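Local atomic coordinates of peptidoglycan-recognition protein LB (Drosophila melanogaster, PDB entry 7NSZ), a protein that hydrolyses, with zinc, the amide bond between N-acetylmuramoyl and L-amino acid residues of bacterial peptidoglycan, probably scavenging immune-active peptidoglycan by turning it into inactive fragments. Residues A[147-156]-A[168-179]. The protein carries 1 engineered substitution. Sequence-based numbering, arbitrary orientation.
Sequences PAYKLLGHRQ and FAEISSWPHFTH. With ZN (zinc ion), chain B; EPE (4-(2-hydroxyethyl)-1-piperazine ethanesulfonic acid), chain C.
At the edge of the mixed sheet of the PGRP/amidase-2 fold, strand 149-153, which leads into the zinc ligand His154, is covered by the chain leaving helix 165-171, and Leu151 meets Phe177 there in a single beta bridge. Leu151 N donates to His176 O almost straight (172°), while Leu151 O receives Thr178 N, so both polar backbone atoms of this edge residue are satisfied. Its branched side chain suits the buried side: CD2 lies 3.6 Å from Trp174 CB and also touches Ile171 and Phe177.

At one end His176 stacks offset on Tyr149, ring centroids 3.9 Å apart and planes within 3°. With CG between its backbone N and carbonyl carbon (chi1 69°), Tyr149 keeps its ring beside its own carbonyl group, and one imidazole can both lie on the ring's face and donate from His176 ND1 to Tyr149 O at 2.7 Å, on a lone pair; this bond fixes the imidazole's rotation. A water joins Tyr149 OH to Pro175 O.

Toward the zinc site, the aliphatic part of Arg155 lies on Phe168: CD sits 3.6 Å from the ring centroid in a CH-pi contact, while NH2 bonds Glu161 O. The amide of Gln156 meets the edge of that ring, its plane steeply inclined to the ring's. Gln156 has both a donor and an acceptor: OE1 accepts from Gly153 N of its own segment, which holds the amide in place, while NE2 crosses to Thr178 O and also gives to a sulfonate oxygen of the buffer molecule EPE, whose O2S accepts from His179 ND1 at 2.8 Å.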
ATOM      1  N   PRO A 147      -7.664  11.542  10.828  1.00 18.58           N
ATOM      2  CA  PRO A 147      -8.482  10.688  11.679  1.00 18.21           C
ATOM      3  C   PRO A 147      -9.835  10.299  11.071  1.00 18.80           C
ATOM      4  O   PRO A 147     -10.311   9.287  11.448  1.00 18.68           O
ATOM      5  CB  PRO A 147      -8.702  11.509  12.967  1.00 18.96           C
ATOM      6  CG  PRO A 147      -8.371  12.925  12.584  1.00 21.29           C
ATOM      7  CD  PRO A 147      -7.383  12.851  11.434  1.00 19.50           C
ATOM      8  N   ALA A 148     -10.329  11.074  10.118  1.00 18.01           N
ATOM      9  CA  ALA A 148     -11.540  10.755   9.326  1.00 19.66           C
ATOM     10  C   ALA A 148     -11.185  10.302   7.909  1.00 17.40           C
ATOM     11  O   ALA A 148     -11.976  10.528   6.965  1.00 17.40           O
ATOM     12  CB  ALA A 148     -12.442  11.956   9.273  1.00 20.52           C
ATOM     13  N   TYR A 149     -10.086   9.558   7.784  1.00 15.00           N
ATOM     14  CA  TYR A 149      -9.674   9.066   6.447  1.00 13.78           C
ATOM     15  C   TYR A 149     -10.798   8.238   5.822  1.00 13.39           C
ATOM     16  O   TYR A 149     -11.584   7.548   6.499  1.00 13.91           O
ATOM     17  CB  TYR A 149      -8.339   8.314   6.552  1.00 13.11           C
ATOM     18  CG  TYR A 149      -8.433   7.010   7.277  1.00 13.26           C
ATOM     19  CD1 TYR A 149      -8.679   5.821   6.618  1.00 12.70           C
ATOM     20  CD2 TYR A 149      -8.291   6.947   8.661  1.00 13.30           C
ATOM     21  CE1 TYR A 149      -8.843   4.634   7.287  1.00 12.58           C
ATOM     22  CE2 TYR A 149      -8.418   5.748   9.340  1.00 14.96           C
ATOM     23  CZ  TYR A 149      -8.666   4.576   8.657  1.00 12.86           C
ATOM     24  OH  TYR A 149      -8.804   3.355   9.268  1.00 16.08           O
ATOM     25  N   LYS A 150     -10.765   8.218   4.497  1.00 12.94           N
ATOM     26  CA  LYS A 150     -11.594   7.284   3.715  1.00 12.83           C
ATOM     27  C   LYS A 150     -10.727   6.146   3.197  1.00 10.12           C
ATOM     28  O   LYS A 150      -9.623   6.430   2.623  1.00 11.81           O
ATOM     29  CB  LYS A 150     -12.307   7.963   2.559  1.00 14.56           C
ATOM     30  CG  LYS A 150     -13.403   8.899   3.047  1.00 17.80           C
ATOM     31  CD  LYS A 150     -13.976   9.786   1.967  1.00 23.84           C
ATOM     32  CE  LYS A 150     -14.974  10.761   2.541  1.00 28.14           C
ATOM     33  NZ  LYS A 150     -14.317  12.019   2.983  1.00 34.44           N
ATOM     34  N   LEU A 151     -11.167   4.923   3.368  1.00 10.10           N
ATOM     35  CA  LEU A 151     -10.488   3.701   2.907  1.00 10.10           C
ATOM     36  C   LEU A 151     -11.100   3.238   1.585  1.00  9.74           C
ATOM     37  O   LEU A 151     -12.359   3.027   1.533  1.00 11.01           O
ATOM     38  CB  LEU A 151     -10.578   2.621   4.007  1.00 10.83           C
ATOM     39  CG  LEU A 151      -9.953   1.284   3.649  1.00 11.59           C
ATOM     40  CD1 LEU A 151      -8.430   1.386   3.748  1.00 12.14           C
ATOM     41  CD2 LEU A 151     -10.491   0.216   4.578  1.00 13.45           C
ATOM     42  N   LEU A 152     -10.248   2.999   0.575  1.00  9.04           N
ATOM     43  CA  LEU A 152     -10.703   2.557  -0.769  1.00  9.03           C
ATOM     44  C   LEU A 152      -9.810   1.449  -1.290  1.00  9.11           C
ATOM     45  O   LEU A 152      -8.673   1.322  -0.848  1.00 10.53           O
ATOM     46  CB  LEU A 152     -10.610   3.724  -1.758  1.00 10.51           C
ATOM     47  CG  LEU A 152     -11.377   4.978  -1.439  1.00 11.43           C
ATOM     48  CD1 LEU A 152     -10.930   6.110  -2.380  1.00 12.03           C
ATOM     49  CD2 LEU A 152     -12.888   4.755  -1.546  1.00 13.00           C
ATOM     50  N   GLY A 153     -10.308   0.604  -2.155  1.00  9.50           N
ATOM     51  CA  GLY A 153      -9.472  -0.234  -2.996  1.00  9.27           C
ATOM     52  C   GLY A 153      -9.187   0.479  -4.301  1.00  9.38           C
ATOM     53  O   GLY A 153      -9.957   1.327  -4.761  1.00 10.00           O
ATOM     54  N   HIS A 154      -8.078   0.129  -4.909  1.00  9.12           N
ATOM     55  CA  HIS A 154      -7.693   0.689  -6.220  1.00  9.63           C
ATOM     56  C   HIS A 154      -8.815   0.614  -7.253  1.00 10.03           C
ATOM     57  O   HIS A 154      -9.018   1.600  -7.948  1.00 10.98           O
ATOM     58  CB  HIS A 154      -6.443  -0.031  -6.663  1.00 10.11           C
ATOM     59  CG  HIS A 154      -5.710   0.534  -7.833  1.00  9.54           C
ATOM     60  ND1 HIS A 154      -4.590  -0.057  -8.330  1.00  9.22           N
ATOM     61  CD2 HIS A 154      -5.993   1.527  -8.697  1.00 10.22           C
ATOM     62  CE1 HIS A 154      -4.192   0.588  -9.408  1.00 10.81           C
ATOM     63  NE2 HIS A 154      -4.988   1.582  -9.634  1.00 10.72           N
ATOM     64  N   ARG A 155      -9.549  -0.494  -7.265  1.00  9.86           N
ATOM     65  CA  ARG A 155     -10.621  -0.716  -8.275  1.00  9.79           C
ATOM     66  C   ARG A 155     -11.693   0.362  -8.134  1.00 11.57           C
ATOM     67  O   ARG A 155     -12.488   0.469  -9.094  1.00 12.84           O
ATOM     68  CB  ARG A 155     -11.205  -2.109  -8.099  1.00 12.29           C
ATOM     69  CG  ARG A 155     -11.832  -2.367  -6.749  1.00 13.81           C
ATOM     70  CD  ARG A 155     -12.764  -3.579  -6.717  1.00 15.99           C
ATOM     71  NE  ARG A 155     -12.016  -4.774  -7.052  1.00 16.53           N
ATOM     72  CZ  ARG A 155     -12.560  -5.975  -7.246  1.00 17.56           C
ATOM     73  NH1 ARG A 155     -13.853  -6.130  -7.014  1.00 19.78           N
ATOM     74  NH2 ARG A 155     -11.837  -7.003  -7.607  1.00 15.73           N
ATOM     75  N   GLN A 156     -11.850   1.092  -7.050  1.00 10.90           N
ATOM     76  CA  GLN A 156     -12.873   2.137  -6.912  1.00 11.88           C
ATOM     77  C   GLN A 156     -12.488   3.412  -7.633  1.00 13.77           C
ATOM     78  O   GLN A 156     -13.391   4.256  -7.818  1.00 13.74           O
ATOM     79  CB  GLN A 156     -13.126   2.377  -5.431  1.00 11.42           C
ATOM     80  CG  GLN A 156     -13.767   1.167  -4.785  1.00 11.94           C
ATOM     81  CD  GLN A 156     -13.932   1.372  -3.311  1.00 11.55           C
ATOM     82  OE1 GLN A 156     -13.026   1.136  -2.493  1.00 11.39           O
ATOM     83  NE2 GLN A 156     -15.078   1.851  -2.873  1.00 11.59           N
ATOM     84  N   PHE A 168     -10.714  -7.270  -1.660  1.00 11.69           N
ATOM     85  CA  PHE A 168     -11.680  -6.167  -1.743  1.00 11.89           C
ATOM     86  C   PHE A 168     -12.843  -6.421  -0.747  1.00 11.50           C
ATOM     87  O   PHE A 168     -13.295  -5.530  -0.040  1.00 12.20           O
ATOM     88  CB  PHE A 168     -12.186  -5.941  -3.165  1.00 12.26           C
ATOM     89  CG  PHE A 168     -12.989  -4.664  -3.211  1.00 13.37           C
ATOM     90  CD1 PHE A 168     -12.378  -3.436  -3.063  1.00 12.65           C
ATOM     91  CD2 PHE A 168     -14.355  -4.667  -3.488  1.00 14.50           C
ATOM     92  CE1 PHE A 168     -13.091  -2.256  -3.077  1.00 13.03           C
ATOM     93  CE2 PHE A 168     -15.058  -3.477  -3.512  1.00 14.88           C
ATOM     94  CZ  PHE A 168     -14.442  -2.274  -3.345  1.00 14.34           C
ATOM     95  N   ALA A 169     -13.386  -7.647  -0.761  1.00 12.60           N
ATOM     96  CA  ALA A 169     -14.504  -7.972   0.153  1.00 13.38           C
ATOM     97  C   ALA A 169     -14.040  -7.830   1.595  1.00 12.77           C
ATOM     98  O   ALA A 169     -14.809  -7.340   2.458  1.00 14.21           O
ATOM     99  CB  ALA A 169     -15.027  -9.362  -0.144  1.00 13.78           C
ATOM    100  N   GLU A 170     -12.816  -8.219   1.912  1.00 12.07           N
ATOM    101  CA  GLU A 170     -12.273  -8.070   3.263  1.00 12.43           C
ATOM    102  C   GLU A 170     -12.234  -6.586   3.641  1.00 11.76           C
ATOM    103  O   GLU A 170     -12.665  -6.230   4.740  1.00 13.17           O
ATOM    104  CB  GLU A 170     -10.883  -8.715   3.309  1.00 12.68           C
ATOM    105  CG  GLU A 170     -10.090  -8.450   4.586  1.00 12.17           C
ATOM    106  CD  GLU A 170     -10.657  -8.941   5.898  1.00 15.27           C
ATOM    107  OE1 GLU A 170     -11.386  -9.985   5.877  1.00 15.92           O
ATOM    108  OE2 GLU A 170     -10.309  -8.365   6.947  1.00 14.48           O
ATOM    109  N   ILE A 171     -11.596  -5.736   2.820  1.00 11.49           N
ATOM    110  CA  ILE A 171     -11.412  -4.328   3.247  1.00 11.67           C
ATOM    111  C   ILE A 171     -12.758  -3.624   3.311  1.00 11.47           C
ATOM    112  O   ILE A 171     -12.909  -2.624   4.005  1.00 11.79           O
ATOM    113  CB  ILE A 171     -10.406  -3.522   2.379  1.00 11.21           C
ATOM    114  CG1 ILE A 171     -10.921  -3.252   0.962  1.00 11.47           C
ATOM    115  CG2 ILE A 171      -9.067  -4.245   2.393  1.00 11.89           C
ATOM    116  CD1 ILE A 171      -9.997  -2.337   0.133  1.00 11.90           C
ATOM    117  N   SER A 172     -13.733  -4.170   2.562  1.00 12.74           N
ATOM    118  CA  SER A 172     -15.121  -3.634   2.634  1.00 14.67           C
ATOM    119  C   SER A 172     -15.671  -3.766   4.049  1.00 15.75           C
ATOM    120  O   SER A 172     -16.632  -3.052   4.351  1.00 17.16           O
ATOM    121  CB  SER A 172     -16.067  -4.228   1.641  1.00 16.60           C
ATOM    122  OG  SER A 172     -15.616  -4.068   0.296  1.00 20.99           O
ATOM    123  N   SER A 173     -15.065  -4.592   4.893  1.00 14.80           N
ATOM    124  CA  SER A 173     -15.549  -4.767   6.289  1.00 17.97           C
ATOM    125  C   SER A 173     -14.722  -3.945   7.271  1.00 18.39           C
ATOM    126  O   SER A 173     -14.942  -4.084   8.482  1.00 21.25           O
ATOM    127  CB  SER A 173     -15.488  -6.220   6.660  1.00 17.67           C
ATOM    128  OG  SER A 173     -14.155  -6.648   6.937  1.00 18.05           O
ATOM    129  N   TRP A 174     -13.676  -3.233   6.818  1.00 16.36           N
ATOM    130  CA  TRP A 174     -12.821  -2.439   7.712  1.00 16.26           C
ATOM    131  C   TRP A 174     -13.484  -1.111   8.048  1.00 15.60           C
ATOM    132  O   TRP A 174     -14.225  -0.516   7.259  1.00 15.55           O
ATOM    133  CB  TRP A 174     -11.434  -2.194   7.096  1.00 13.49           C
ATOM    134  CG  TRP A 174     -10.590  -3.415   6.949  1.00 13.78           C
ATOM    135  CD1 TRP A 174     -10.973  -4.715   7.126  1.00 14.61           C
ATOM    136  CD2 TRP A 174      -9.247  -3.461   6.462  1.00 12.94           C
ATOM    137  NE1 TRP A 174      -9.938  -5.547   6.836  1.00 14.04           N
ATOM    138  CE2 TRP A 174      -8.857  -4.812   6.435  1.00 14.13           C
ATOM    139  CE3 TRP A 174      -8.302  -2.471   6.125  1.00 12.91           C
ATOM    140  CZ2 TRP A 174      -7.595  -5.228   6.010  1.00 14.04           C
ATOM    141  CZ3 TRP A 174      -7.057  -2.878   5.710  1.00 14.37           C
ATOM    142  CH2 TRP A 174      -6.702  -4.223   5.665  1.00 15.67           C
ATOM    143  N   PRO A 175     -13.106  -0.548   9.211  1.00 18.80           N
ATOM    144  CA  PRO A 175     -13.435   0.832   9.524  1.00 20.26           C
ATOM    145  C   PRO A 175     -13.053   1.768   8.374  1.00 17.25           C
ATOM    146  O   PRO A 175     -11.980   1.657   7.770  1.00 17.47           O
ATOM    147  CB  PRO A 175     -12.611   1.192  10.775  1.00 21.89           C
ATOM    148  CG  PRO A 175     -12.111  -0.108  11.320  1.00 22.25           C
ATOM    149  CD  PRO A 175     -12.255  -1.159  10.241  1.00 20.69           C
ATOM    150  N   HIS A 176     -13.898   2.727   8.141  1.00 14.23           N
ATOM    151  CA  HIS A 176     -13.634   3.880   7.247  1.00 13.52           C
ATOM    152  C   HIS A 176     -13.799   3.498   5.770  1.00 11.80           C
ATOM    153  O   HIS A 176     -13.639   4.395   4.937  1.00 11.36           O
ATOM    154  CB  HIS A 176     -12.240   4.488   7.493  1.00 15.31           C
ATOM    155  CG  HIS A 176     -12.077   5.123   8.833  1.00 17.14           C
ATOM    156  ND1 HIS A 176     -11.877   6.459   8.966  1.00 16.69           N
ATOM    157  CD2 HIS A 176     -12.089   4.598  10.083  1.00 23.79           C
ATOM    158  CE1 HIS A 176     -11.767   6.752  10.277  1.00 18.20           C
ATOM    159  NE2 HIS A 176     -11.901   5.623  10.957  1.00 22.98           N
ATOM    160  N   PHE A 177     -14.123   2.265   5.438  1.00 10.11           N
ATOM    161  CA  PHE A 177     -14.401   1.884   4.040  1.00 10.89           C
ATOM    162  C   PHE A 177     -15.568   2.709   3.537  1.00 13.40           C
ATOM    163  O   PHE A 177     -16.557   2.923   4.280  1.00 13.42           O
ATOM    164  CB  PHE A 177     -14.726   0.403   3.948  1.00 10.51           C
ATOM    165  CG  PHE A 177     -15.038   0.009   2.533  1.00 12.26           C
ATOM    166  CD1 PHE A 177     -14.032  -0.157   1.581  1.00 13.88           C
ATOM    167  CD2 PHE A 177     -16.362  -0.170   2.144  1.00 13.73           C
ATOM    168  CE1 PHE A 177     -14.351  -0.437   0.265  1.00 14.24           C
ATOM    169  CE2 PHE A 177     -16.663  -0.463   0.819  1.00 15.52           C
ATOM    170  CZ  PHE A 177     -15.659  -0.634  -0.102  1.00 16.27           C
ATOM    171  N   THR A 178     -15.473   3.178   2.316  1.00 13.41           N
ATOM    172  CA  THR A 178     -16.584   3.925   1.720  1.00 15.51           C
ATOM    173  C   THR A 178     -16.647   3.729   0.222  1.00 12.42           C
ATOM    174  O   THR A 178     -15.746   3.156  -0.398  1.00 12.84           O
ATOM    175  CB  THR A 178     -16.479   5.410   2.060  1.00 18.72           C
ATOM    176  OG1 THR A 178     -17.697   6.093   1.745  1.00 24.05           O
ATOM    177  CG2 THR A 178     -15.332   6.092   1.349  1.00 20.14           C
ATOM    178  N   HIS A 179     -17.792   4.113  -0.348  1.00 12.59           N
ATOM    179  CA  HIS A 179     -18.003   4.173  -1.809  1.00 13.04           C
ATOM    180  C   HIS A 179     -18.026   5.626  -2.262  1.00 13.21           C
ATOM    181  O   HIS A 179     -18.701   6.454  -1.670  1.00 12.91           O
ATOM    182  CB  HIS A 179     -19.262   3.419  -2.240  1.00 13.65           C
ATOM    183  CG  HIS A 179     -19.116   1.956  -2.198  1.00 13.62           C
ATOM    184  ND1 HIS A 179     -18.645   1.205  -3.229  1.00 14.10           N
ATOM    185  CD2 HIS A 179     -19.382   1.099  -1.195  1.00 14.13           C
ATOM    186  CE1 HIS A 179     -18.676  -0.077  -2.886  1.00 14.57           C
ATOM    187  NE2 HIS A 179     -19.106  -0.156  -1.611  1.00 13.54           N
TER
HETATM  188 ZN    ZN B 301      -3.507  -1.447  -7.250  1.00  9.38          ZN
HETATM  189  N1  EPE C 302     -16.414   1.660  -9.609  1.00 17.62           N
HETATM  190  C2  EPE C 302     -17.193   0.885 -10.605  1.00 20.58           C
HETATM  191  C3  EPE C 302     -16.294   0.135 -11.561  1.00 23.37           C
HETATM  192  N4  EPE C 302     -15.307   1.026 -12.196  1.00 21.93           N
HETATM  193  C5  EPE C 302     -14.556   1.766 -11.189  1.00 22.14           C
HETATM  194  C6  EPE C 302     -15.482   2.554 -10.306  1.00 19.09           C
HETATM  195  C7  EPE C 302     -14.415   0.262 -13.086  1.00 26.18           C
HETATM  196  C8  EPE C 302     -13.784   1.060 -14.212  1.00 30.44           C
HETATM  197  O8  EPE C 302     -13.374   2.383 -13.884  1.00 31.38           O
HETATM  198  C9  EPE C 302     -17.285   2.412  -8.684  1.00 16.74           C
HETATM  199  C10 EPE C 302     -16.504   2.826  -7.429  1.00 16.55           C
HETATM  200  S   EPE C 302     -17.549   3.323  -6.097  1.00 15.79           S
HETATM  201  O1S EPE C 302     -16.695   3.404  -4.916  1.00 13.14           O
HETATM  202  O2S EPE C 302     -18.497   2.163  -5.880  1.00 16.39           O
HETATM  203  O3S EPE C 302     -18.176   4.561  -6.421  1.00 15.81           O
HETATM  204  O   HOH W   1      -9.448   0.948   8.250  1.00 20.86           O